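Local atomic coordinates of peroxiredoxin 5 (Alvinella pompejana, PDB entry 2XHF), a protein that probably reduces hydrogen peroxide and organic peroxides as an antioxidant enzyme of the peroxiredoxin family. Residues A[57-60]-A[61-65]; A[66-69]-A[70-74]; A[159-162]-A[163-166]. All blocks are in the same frame, centred on the assembly; numbering follows the deposited sequence.

Contact 1: A[57-60]-A[61-65]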
ATOM      1  N   GLY A  57      13.692  -1.933   3.807  1.00 17.75           N
ATOM      2  CA  GLY A  57      14.307  -3.139   3.267  1.00 18.90           C
ATOM      3  C   GLY A  57      13.877  -3.486   1.857  1.00 15.66           C
ATOM      4  O   GLY A  57      14.586  -4.195   1.142  1.00 17.81           O
ATOM      5  N   SER A  58      12.692  -3.025   1.451  1.00 14.88           N
ATOM      6  CA  SER A  58      12.164  -3.383   0.136  1.00 13.80           C
ATOM      7  C   SER A  58      13.003  -2.834  -1.018  1.00 13.08           C
ATOM      8  O   SER A  58      12.911  -3.335  -2.130  1.00 14.89           O
ATOM      9  CB  SER A  58      10.704  -2.944  -0.028  1.00 14.38           C
ATOM     10  OG  SER A  58      10.598  -1.530   0.113  1.00 17.10           O
ATOM     11  N   ASN A  59      13.819  -1.808  -0.766  1.00 14.44           N
ATOM     12  CA  ASN A  59      14.723  -1.291  -1.790  1.00 16.03           C
ATOM     13  C   ASN A  59      16.181  -1.666  -1.559  1.00 15.07           C
ATOM     14  O   ASN A  59      17.073  -1.088  -2.166  1.00 18.63           O
ATOM     15  CB  ASN A  59      14.611   0.224  -1.910  1.00 21.60           C
ATOM     16  CG  ASN A  59      15.200   0.756  -3.216  1.00 22.38           C
ATOM     17  OD1 ASN A  59      15.182   0.084  -4.260  1.00 21.21           O
ATOM     18  ND2 ASN A  59      15.716   1.965  -3.166  1.00 25.43           N
ATOM     19  N   ASN A  60      16.426  -2.688  -0.758  1.00 15.58           N
ATOM     20  CA  ASN A  60      17.810  -3.067  -0.451  1.00 18.64           C
ATOM     21  C   ASN A  60      18.515  -3.716  -1.632  1.00 20.10           C
ATOM     22  O   ASN A  60      19.731  -3.580  -1.788  1.00 25.20           O
ATOM     23  CB  ASN A  60      17.859  -4.010   0.756  1.00 20.01           C
ATOM     24  CG  ASN A  60      17.728  -3.278   2.064  1.00 22.96           C
ATOM     25  OD1 ASN A  60      17.520  -2.065   2.085  1.00 27.27           O
ATOM     26  ND2 ASN A  60      17.836  -4.006   3.163  1.00 28.53           N
ATOM     27  N   HIS A  61      17.751  -4.413  -2.461  1.00 17.16           N
ATOM     28  CA  HIS A  61      18.349  -5.243  -3.510  1.00 17.93           C
ATOM     29  C   HIS A  61      18.052  -4.791  -4.914  1.00 17.09           C
ATOM     30  O   HIS A  61      18.789  -5.120  -5.838  1.00 18.83           O
ATOM     31  CB  HIS A  61      17.928  -6.683  -3.294  1.00 19.83           C
ATOM     32  CG  HIS A  61      18.287  -7.191  -1.939  1.00 25.25           C
ATOM     33  ND1 HIS A  61      19.591  -7.237  -1.488  1.00 30.87           N
ATOM     34  CD2 HIS A  61      17.517  -7.637  -0.921  1.00 28.31           C
ATOM     35  CE1 HIS A  61      19.604  -7.696  -0.248  1.00 30.55           C
ATOM     36  NE2 HIS A  61      18.361  -7.956   0.115  1.00 31.94           N
ATOM     37  N   ILE A  62      16.967  -4.043  -5.085  1.00 16.62           N
ATOM     38  CA  ILE A  62      16.613  -3.539  -6.394  1.00 15.81           C
ATOM     39  C   ILE A  62      17.763  -2.794  -7.094  1.00 15.31           C
ATOM     40  O   ILE A  62      18.023  -3.030  -8.264  1.00 16.98           O
ATOM     41  CB  ILE A  62      15.301  -2.756  -6.325  1.00 18.00           C
ATOM     42  CG1 ILE A  62      14.146  -3.777  -6.250  1.00 18.59           C
ATOM     43  CG2 ILE A  62      15.146  -1.856  -7.548  1.00 17.85           C
ATOM     44  CD1 ILE A  62      12.806  -3.179  -5.906  1.00 19.36           C
ATOM     45  N   PRO A  63      18.500  -1.930  -6.378  1.00 17.29           N
ATOM     46  CA  PRO A  63      19.591  -1.228  -7.063  1.00 19.58           C
ATOM     47  C   PRO A  63      20.603  -2.177  -7.715  1.00 18.38           C
ATOM     48  O   PRO A  63      21.061  -1.890  -8.827  1.00 17.80           O
ATOM     49  CB  PRO A  63      20.242  -0.410  -5.938  1.00 22.50           C
ATOM     50  CG  PRO A  63      19.156  -0.196  -4.987  1.00 21.91           C
ATOM     51  CD  PRO A  63      18.334  -1.443  -4.998  1.00 19.70           C
ATOM     52  N   GLU A  64      20.927  -3.296  -7.074  1.00 20.59           N
ATOM     53  CA  GLU A  64      21.879  -4.233  -7.669  1.00 23.48           C
ATOM     54  C   GLU A  64      21.281  -4.997  -8.841  1.00 18.56           C
ATOM     55  O   GLU A  64      21.980  -5.222  -9.820  1.00 21.21           O
ATOM     56  CB  GLU A  64      22.443  -5.215  -6.653  1.00 24.69           C
ATOM     57  CG  GLU A  64      23.658  -5.978  -7.182  1.00 35.06           C
ATOM     58  CD  GLU A  64      24.616  -6.390  -6.080  1.00 30.18           C
ATOM     59  OE1 GLU A  64      24.381  -7.453  -5.476  1.00 37.59           O
ATOM     60  OE2 GLU A  64      25.590  -5.644  -5.838  1.00 44.24           O
ATOM     61  N   TYR A  65      20.005  -5.385  -8.748  1.00 15.65           N
ATOM     62  CA  TYR A  65      19.324  -5.973  -9.902  1.00 16.55           C
ATOM     63  C   TYR A  65      19.388  -5.008 -11.081  1.00 14.31           C
ATOM     64  O   TYR A  65      19.681  -5.405 -12.203  1.00 16.40           O
ATOM     65  CB  TYR A  65      17.847  -6.310  -9.619  1.00 17.12           C
ATOM     66  CG  TYR A  65      17.604  -7.537  -8.768  1.00 16.61           C
ATOM     67  CD1 TYR A  65      17.810  -8.819  -9.266  1.00 20.37           C
ATOM     68  CD2 TYR A  65      17.104  -7.412  -7.488  1.00 17.66           C
ATOM     69  CE1 TYR A  65      17.558  -9.945  -8.482  1.00 17.54           C
ATOM     70  CE2 TYR A  65      16.869  -8.517  -6.691  1.00 19.85           C
ATOM     71  CZ  TYR A  65      17.080  -9.781  -7.200  1.00 18.03           C
ATOM     72  OH  TYR A  65      16.821 -10.868  -6.404  1.00 21.15           O
TER
HETATM   73  O   HOH W   1      14.932  -4.901  -2.951  1.00 18.01           O
HETATM   74  O   HOH W   2      21.340  -3.590  -4.076  1.00 25.99           O
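Ser58 O takes a hydrogen bond from water 1 at 2.7 Å, and the same water accepts the N-H of His61, with His61 N 2.9 Å from its oxygen. One solvent molecule thus bridges from inside the turn to the residue just before the helix, where no direct hydrogen bond joins 57-60 to 61-65. The turn, Gly57 to Asn60, is type I, closed by Asn60 N donating to Gly57 O at 3.0 Å. A second water continues the theme on the helix side: water 2 gives its proton to Asn60 O at 2.8 Å and accepts a weaker bond from Glu64 N, in the first turn of the helix.

In the thioredoxin fold of peroxiredoxins this is the loop that enters the helix after the first core strand, and in relatives it carries the peroxidatic cysteine just after a Pro-Gly pair; here Ser58 follows Gly57, its OG bonded to Val55 O. Trp94 of helix 88-98 lies against both Ser58 and Ile62.

Among the side chains, His61 lays one ring face under the CB of Asn60, a CH-pi contact with CB 4.0 Å from the ring centroid and only 8° off the normal. Its CG stands beside the backbone N (chi1 -56°), which swings the imidazole back along the preceding residue. Asn59 reaches forward instead: with CG turned away from its own N (chi1 -163°), OD1 comes 3.5 Å from Ile62 CB, the two side chains crossing at about a right angle, and also touches the Pro63 ring. That ring is pressed against the backbone as well, Pro63 CD sitting 3.1 Å from Asn59 O. Beyond it the first regular helical bond forms, from Tyr65 N to His61 O at 3.2 Å.

Contact 2: A[66-69]-A[70-74]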
ATOM      1  N   LEU A  66      19.095  -3.735 -10.843  1.00 14.85           N
ATOM      2  CA  LEU A  66      19.078  -2.779 -11.934  1.00 14.82           C
ATOM      3  C   LEU A  66      20.463  -2.631 -12.545  1.00 16.54           C
ATOM      4  O   LEU A  66      20.623  -2.561 -13.782  1.00 17.73           O
ATOM      5  CB  LEU A  66      18.558  -1.428 -11.448  1.00 16.41           C
ATOM      6  CG  LEU A  66      17.072  -1.428 -11.074  1.00 16.01           C
ATOM      7  CD1 LEU A  66      16.677  -0.094 -10.476  1.00 18.11           C
ATOM      8  CD2 LEU A  66      16.182  -1.741 -12.288  1.00 18.32           C
ATOM      9  N   SER A  67      21.474  -2.619 -11.689  1.00 16.81           N
ATOM     10  CA  SER A  67      22.849  -2.433 -12.168  1.00 19.44           C
ATOM     11  C   SER A  67      23.294  -3.622 -13.031  1.00 18.85           C
ATOM     12  O   SER A  67      24.111  -3.456 -13.937  1.00 21.96           O
ATOM     13  CB  SER A  67      23.812  -2.215 -11.002  1.00 24.99           C
ATOM     14  OG  SER A  67      24.095  -3.428 -10.325  1.00 30.49           O
ATOM     15  N   LEU A  68      22.732  -4.799 -12.757  1.00 17.27           N
ATOM     16  CA  LEU A  68      23.093  -6.019 -13.470  1.00 17.92           C
ATOM     17  C   LEU A  68      22.176  -6.354 -14.636  1.00 15.91           C
ATOM     18  O   LEU A  68      22.300  -7.419 -15.226  1.00 16.55           O
ATOM     19  CB  LEU A  68      23.146  -7.190 -12.487  1.00 17.99           C
ATOM     20  CG  LEU A  68      24.283  -7.092 -11.476  1.00 17.03           C
ATOM     21  CD1 LEU A  68      24.139  -8.175 -10.432  1.00 21.02           C
ATOM     22  CD2 LEU A  68      25.627  -7.195 -12.188  1.00 21.06           C
ATOM     23  N   TYR A  69      21.263  -5.451 -14.968  1.00 16.82           N
ATOM     24  CA  TYR A  69      20.282  -5.728 -16.011  1.00 17.21           C
ATOM     25  C   TYR A  69      20.893  -6.251 -17.318  1.00 16.10           C
ATOM     26  O   TYR A  69      20.441  -7.250 -17.852  1.00 17.07           O
ATOM     27  CB  TYR A  69      19.451  -4.484 -16.290  1.00 18.21           C
ATOM     28  CG  TYR A  69      18.439  -4.674 -17.397  1.00 15.52           C
ATOM     29  CD1 TYR A  69      17.240  -5.327 -17.166  1.00 17.78           C
ATOM     30  CD2 TYR A  69      18.701  -4.227 -18.671  1.00 17.14           C
ATOM     31  CE1 TYR A  69      16.332  -5.527 -18.186  1.00 16.51           C
ATOM     32  CE2 TYR A  69      17.798  -4.412 -19.703  1.00 19.72           C
ATOM     33  CZ  TYR A  69      16.619  -5.047 -19.457  1.00 16.90           C
ATOM     34  OH  TYR A  69      15.742  -5.210 -20.495  1.00 20.29           O
ATOM     35  N   ASP A  70      21.919  -5.595 -17.830  1.00 20.21           N
ATOM     36  CA  ASP A  70      22.506  -6.044 -19.096  1.00 21.53           C
ATOM     37  C   ASP A  70      23.223  -7.405 -18.958  1.00 18.47           C
ATOM     38  O   ASP A  70      23.238  -8.195 -19.892  1.00 18.11           O
ATOM     39  CB  ASP A  70      23.427  -4.974 -19.685  1.00 26.07           C
ATOM     40  CG  ASP A  70      22.655  -3.781 -20.264  1.00 30.87           C
ATOM     41  OD1 ASP A  70      21.630  -3.981 -20.968  1.00 27.54           O
ATOM     42  OD2 ASP A  70      23.085  -2.634 -19.997  1.00 40.63           O
ATOM     43  N   LYS A  71      23.757  -7.709 -17.782  1.00 17.19           N
ATOM     44  CA  LYS A  71      24.324  -9.033 -17.533  1.00 18.78           C
ATOM     45  C   LYS A  71      23.256 -10.123 -17.540  1.00 18.86           C
ATOM     46  O   LYS A  71      23.455 -11.199 -18.102  1.00 20.20           O
ATOM     47  CB  LYS A  71      25.056  -9.062 -16.191  1.00 20.57           C
ATOM     48  CG  LYS A  71      26.229  -8.145 -16.116  1.00 20.75           C
ATOM     49  CD  LYS A  71      27.306  -8.510 -17.128  1.00 19.22           C
ATOM     50  CE  LYS A  71      27.992  -9.835 -16.797  1.00 20.53           C
ATOM     51  NZ  LYS A  71      29.122 -10.180 -17.730  1.00 22.81           N
ATOM     52  N   PHE A  72      22.117  -9.850 -16.916  1.00 15.87           N
ATOM     53  CA  PHE A  72      21.006 -10.784 -16.930  1.00 16.29           C
ATOM     54  C   PHE A  72      20.539 -10.963 -18.377  1.00 16.14           C
ATOM     55  O   PHE A  72      20.325 -12.081 -18.853  1.00 16.75           O
ATOM     56  CB  PHE A  72      19.864 -10.241 -16.081  1.00 17.09           C
ATOM     57  CG  PHE A  72      20.164 -10.138 -14.598  1.00 16.60           C
ATOM     58  CD1 PHE A  72      20.914 -11.091 -13.932  1.00 18.92           C
ATOM     59  CD2 PHE A  72      19.638  -9.098 -13.859  1.00 16.52           C
ATOM     60  CE1 PHE A  72      21.151 -10.983 -12.566  1.00 19.65           C
ATOM     61  CE2 PHE A  72      19.875  -8.994 -12.504  1.00 17.42           C
ATOM     62  CZ  PHE A  72      20.630  -9.941 -11.861  1.00 16.98           C
ATOM     63  N   LYS A  73      20.401  -9.849 -19.080  1.00 16.46           N
ATOM     64  CA  LYS A  73      19.949  -9.855 -20.452  1.00 17.10           C
ATOM     65  C   LYS A  73      20.879 -10.652 -21.388  1.00 18.01           C
ATOM     66  O   LYS A  73      20.396 -11.351 -22.261  1.00 18.29           O
ATOM     67  CB  LYS A  73      19.719  -8.416 -20.934  1.00 16.52           C
ATOM     68  CG  LYS A  73      19.258  -8.327 -22.374  1.00 16.75           C
ATOM     69  CD  LYS A  73      18.638  -6.993 -22.702  1.00 18.50           C
ATOM     70  CE  LYS A  73      19.576  -5.829 -22.504  1.00 18.99           C
ATOM     71  NZ  LYS A  73      20.795  -5.901 -23.337  1.00 22.51           N
ATOM     72  N   GLU A  74      22.199 -10.609 -21.153  1.00 20.65           N
ATOM     73  CA  GLU A  74      23.183 -11.377 -21.938  1.00 22.24           C
ATOM     74  C   GLU A  74      22.874 -12.862 -21.918  1.00 20.62           C
ATOM     75  O   GLU A  74      23.150 -13.576 -22.873  1.00 23.11           O
ATOM     76  CB  GLU A  74      24.604 -11.226 -21.362  1.00 32.65           C
ATOM     77  CG  GLU A  74      25.375  -9.995 -21.747  1.00 44.18           C
ATOM     78  CD  GLU A  74      26.772  -9.965 -21.111  1.00 29.60           C
ATOM     79  OE1 GLU A  74      27.063 -10.795 -20.217  1.00 36.43           O
ATOM     80  OE2 GLU A  74      27.580  -9.098 -21.502  1.00 43.53           O
TER
HETATM   81  O   HOH W   3      24.583  -5.032 -16.287  1.00 26.23           O
HETATM   82  O   HOH W   4      22.791  -2.755 -16.731  1.00 42.54           O
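Leu68 and Phe72 meet where the helix of the thioredoxin fold is interrupted: Leu68 leaves helical geometry after 62-67 and stands at the N-cap position of helix 69-74. Two main-chain bonds start the new helix. Phe72 N points at Leu68 O from 3.0 Å with a fairly straight N-H angle of 164°, and Lys73 N reaches Tyr69 O at 2.9 Å. Solvent fills in at the break, where waters 3 and 4 each donate to Ser67 O and accept from Lys71 N and Asp70 N respectively.

The apolar part is a CH-pi contact: Leu68 CB rests over one face of the Phe72 ring, 4.0 Å from its centroid and displaced toward the CE2-CZ rim. Leu160 of helix 156-165 touches both residues. On another side of the helix, Lys73 CE lies 3.6 Å from Tyr69 CE2, while Lys103 makes a cation-pi contact with the tyrosine ring.

Two salt bridges lie on the exposed side, both weak as hydrogen bonds. The bends at chi3 and chi4 curl the Lys73 chain back, setting its NZ 3.2 Å from Asp70 OD1, and Lys71, folded at chi2 and chi3, brings its NZ to 3.3 Å from Glu74 OE1.

Contact 3: A[159-162]-A[163-166]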
ATOM      1  N   CYS A 159      22.045 -13.528  -7.633  1.00 26.15           N
ATOM      2  CA  CYS A 159      21.249 -13.888  -8.772  1.00 29.76           C
ATOM      3  C   CYS A 159      22.097 -14.187 -10.041  1.00 35.42           C
ATOM      4  O   CYS A 159      21.900 -15.196 -10.740  1.00 27.43           O
ATOM      5  CB  CYS A 159      20.234 -12.762  -9.026  1.00 31.56           C
ATOM      6  SG  CYS A 159      19.063 -13.075 -10.277  1.00 29.72           S
ATOM      7  N   LEU A 160      23.048 -13.316 -10.330  1.00 25.77           N
ATOM      8  CA  LEU A 160      23.886 -13.487 -11.507  1.00 28.61           C
ATOM      9  C   LEU A 160      24.752 -14.756 -11.476  1.00 24.02           C
ATOM     10  O   LEU A 160      24.936 -15.422 -12.501  1.00 23.83           O
ATOM     11  CB  LEU A 160      24.774 -12.262 -11.683  1.00 30.46           C
ATOM     12  CG  LEU A 160      25.697 -12.328 -12.896  1.00 24.39           C
ATOM     13  CD1 LEU A 160      24.900 -12.505 -14.186  1.00 29.23           C
ATOM     14  CD2 LEU A 160      26.528 -11.066 -12.935  1.00 32.73           C
ATOM     15  N   LEU A 161      25.317 -15.079 -10.322  1.00 24.05           N
ATOM     16  CA  LEU A 161      26.216 -16.228 -10.241  1.00 23.01           C
ATOM     17  C   LEU A 161      25.472 -17.514 -10.540  1.00 24.33           C
ATOM     18  O   LEU A 161      25.991 -18.387 -11.227  1.00 25.96           O
ATOM     19  CB  LEU A 161      26.898 -16.296  -8.878  1.00 24.64           C
ATOM     20  CG  LEU A 161      27.796 -15.098  -8.575  1.00 24.90           C
ATOM     21  CD1 LEU A 161      28.350 -15.228  -7.178  1.00 30.05           C
ATOM     22  CD2 LEU A 161      28.905 -14.980  -9.594  1.00 26.61           C
ATOM     23  N   SER A 162      24.218 -17.599 -10.092  1.00 28.16           N
ATOM     24  CA  SER A 162      23.397 -18.780 -10.361  1.00 34.30           C
ATOM     25  C   SER A 162      23.119 -18.899 -11.848  1.00 31.63           C
ATOM     26  O   SER A 162      23.212 -19.965 -12.440  1.00 31.97           O
ATOM     27  CB  SER A 162      22.078 -18.706  -9.595  1.00 45.28           C
ATOM     28  OG  SER A 162      22.282 -18.928  -8.215  1.00 49.04           O
ATOM     29  N   ILE A 163      22.781 -17.781 -12.460  1.00 28.34           N
ATOM     30  CA  ILE A 163      22.585 -17.767 -13.895  1.00 25.74           C
ATOM     31  C   ILE A 163      23.837 -18.290 -14.600  1.00 28.13           C
ATOM     32  O   ILE A 163      23.752 -19.145 -15.481  1.00 32.62           O
ATOM     33  CB  ILE A 163      22.235 -16.354 -14.367  1.00 23.95           C
ATOM     34  CG1 ILE A 163      20.789 -16.040 -13.966  1.00 24.40           C
ATOM     35  CG2 ILE A 163      22.391 -16.221 -15.872  1.00 29.04           C
ATOM     36  CD1 ILE A 163      20.429 -14.587 -14.112  1.00 24.18           C
ATOM     37  N   GLN A 164      25.004 -17.803 -14.195  1.00 26.34           N
ATOM     38  CA  GLN A 164      26.235 -18.183 -14.890  1.00 27.93           C
ATOM     39  C   GLN A 164      26.625 -19.655 -14.713  1.00 25.76           C
ATOM     40  O   GLN A 164      27.243 -20.237 -15.607  1.00 29.18           O
ATOM     41  CB  GLN A 164      27.367 -17.237 -14.496  1.00 24.29           C
ATOM     42  CG  GLN A 164      27.069 -15.844 -15.000  1.00 25.81           C
ATOM     43  CD  GLN A 164      28.203 -14.881 -14.827  1.00 20.62           C
ATOM     44  OE1 GLN A 164      29.120 -15.127 -14.052  1.00 23.48           O
ATOM     45  NE2 GLN A 164      28.147 -13.762 -15.545  1.00 20.52           N
ATOM     46  N   ARG A 165      26.248 -20.254 -13.587  1.00 28.24           N
ATOM     47  CA  ARG A 165      26.498 -21.683 -13.371  1.00 32.96           C
ATOM     48  C   ARG A 165      25.834 -22.516 -14.473  1.00 39.89           C
ATOM     49  O   ARG A 165      26.270 -23.631 -14.794  1.00 38.03           O
ATOM     50  CB  ARG A 165      25.963 -22.140 -12.009  1.00 46.79           C
ATOM     51  CG  ARG A 165      26.720 -21.619 -10.787  1.00 51.85           C
ATOM     52  CD  ARG A 165      28.201 -21.969 -10.808  1.00 53.57           C
ATOM     53  NE  ARG A 165      28.480 -23.385 -11.049  1.00 42.87           N
ATOM     54  CZ  ARG A 165      28.600 -24.316 -10.105  1.00 44.82           C
ATOM     55  NH1 ARG A 165      28.457 -24.009  -8.821  1.00 61.89           N
ATOM     56  NH2 ARG A 165      28.876 -25.567 -10.444  1.00 36.66           N
ATOM     57  N   GLN A 166      24.761 -21.986 -15.044  1.00 38.87           N
ATOM     58  CA  GLN A 166      24.090 -22.675 -16.133  1.00 37.53           C
ATOM     59  C   GLN A 166      24.946 -22.558 -17.389  1.00 36.14           C
ATOM     60  O   GLN A 166      24.982 -23.471 -18.214  1.00 47.17           O
ATOM     61  CB  GLN A 166      22.708 -22.073 -16.389  1.00 43.16           C
ATOM     62  CG  GLN A 166      21.885 -21.843 -15.138  1.00 35.97           C
ATOM     63  CD  GLN A 166      20.500 -21.325 -15.450  1.00 45.58           C
ATOM     64  OE1 GLN A 166      20.220 -20.871 -16.574  1.00 41.95           O
ATOM     65  NE2 GLN A 166      19.617 -21.389 -14.459  1.00 46.25           N
TER
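Leu160 O receives the N-H of Gln164 at 2.9 Å, one of three i to i+4 bonds that run through this last stretch of helix. Ile163 N to Cys159 O is longer at 3.2 Å but straighter, with an angle of 167° at the hydrogen. Arg165 N is shared between two carbonyls, 3.0 Å from Leu161 O and in a weak, strongly bent bond to Ser162 O. Past it the chain tightens, and Gln166 N turns to Ile163 O, three residues back.

Helix 156-165 is the C-terminal helix of the thioredoxin fold, set against strand 136-141, whose Leu139 touches Cys159, Ser162 and Ile163. The Tyr77 hydroxyl is hydrogen-bonded to OE1 of Gln166.

Van der Waals contacts follow the same four-residue spacing. Leu160 carries CG anti to its N (chi1 -180°), and this brings CD1 to 3.7 Å from Gln164 NE2, the extended glutamine crossing the leucine obliquely. An alanine here removes CG and both methyls, which would probably leave the Gln164 amide freer to turn and open a gap beside Leu68, Lys71 and Phe72. Nearer the sheet, Cys159 SG and Ile163 CD1 approach loosely at 4.3 Å. On the exposed side, Arg165 CG passes 3.3 Å from Leu161 O before its bent chain carries the guanidinium away.

Contacts 1 and 2 follow directly along the chain, their centres about 14 Å apart, and meet where Tyr65 O lies 3.6 Å from Phe72 CE2. Contact 3 comes from the far end of the sequence, with its centre about 12 Å from that of contact 2 and about 18 Å from that of contact 1. Phe72 is the hub: its CD1 is 3.5 Å from Ile163 CD1, and its CE1 is 3.7 Å from Cys159 SG. Tyr65 CE1 reaches Cys159 SG at 3.9 Å. Contact 1 holds the loop where relatives carry the peroxidatic cysteine and this chain has Ser58 after the Pro-Gly pair, whereas the side chains of contacts 2 and 3 pack helix 69-74 against helix 156-165.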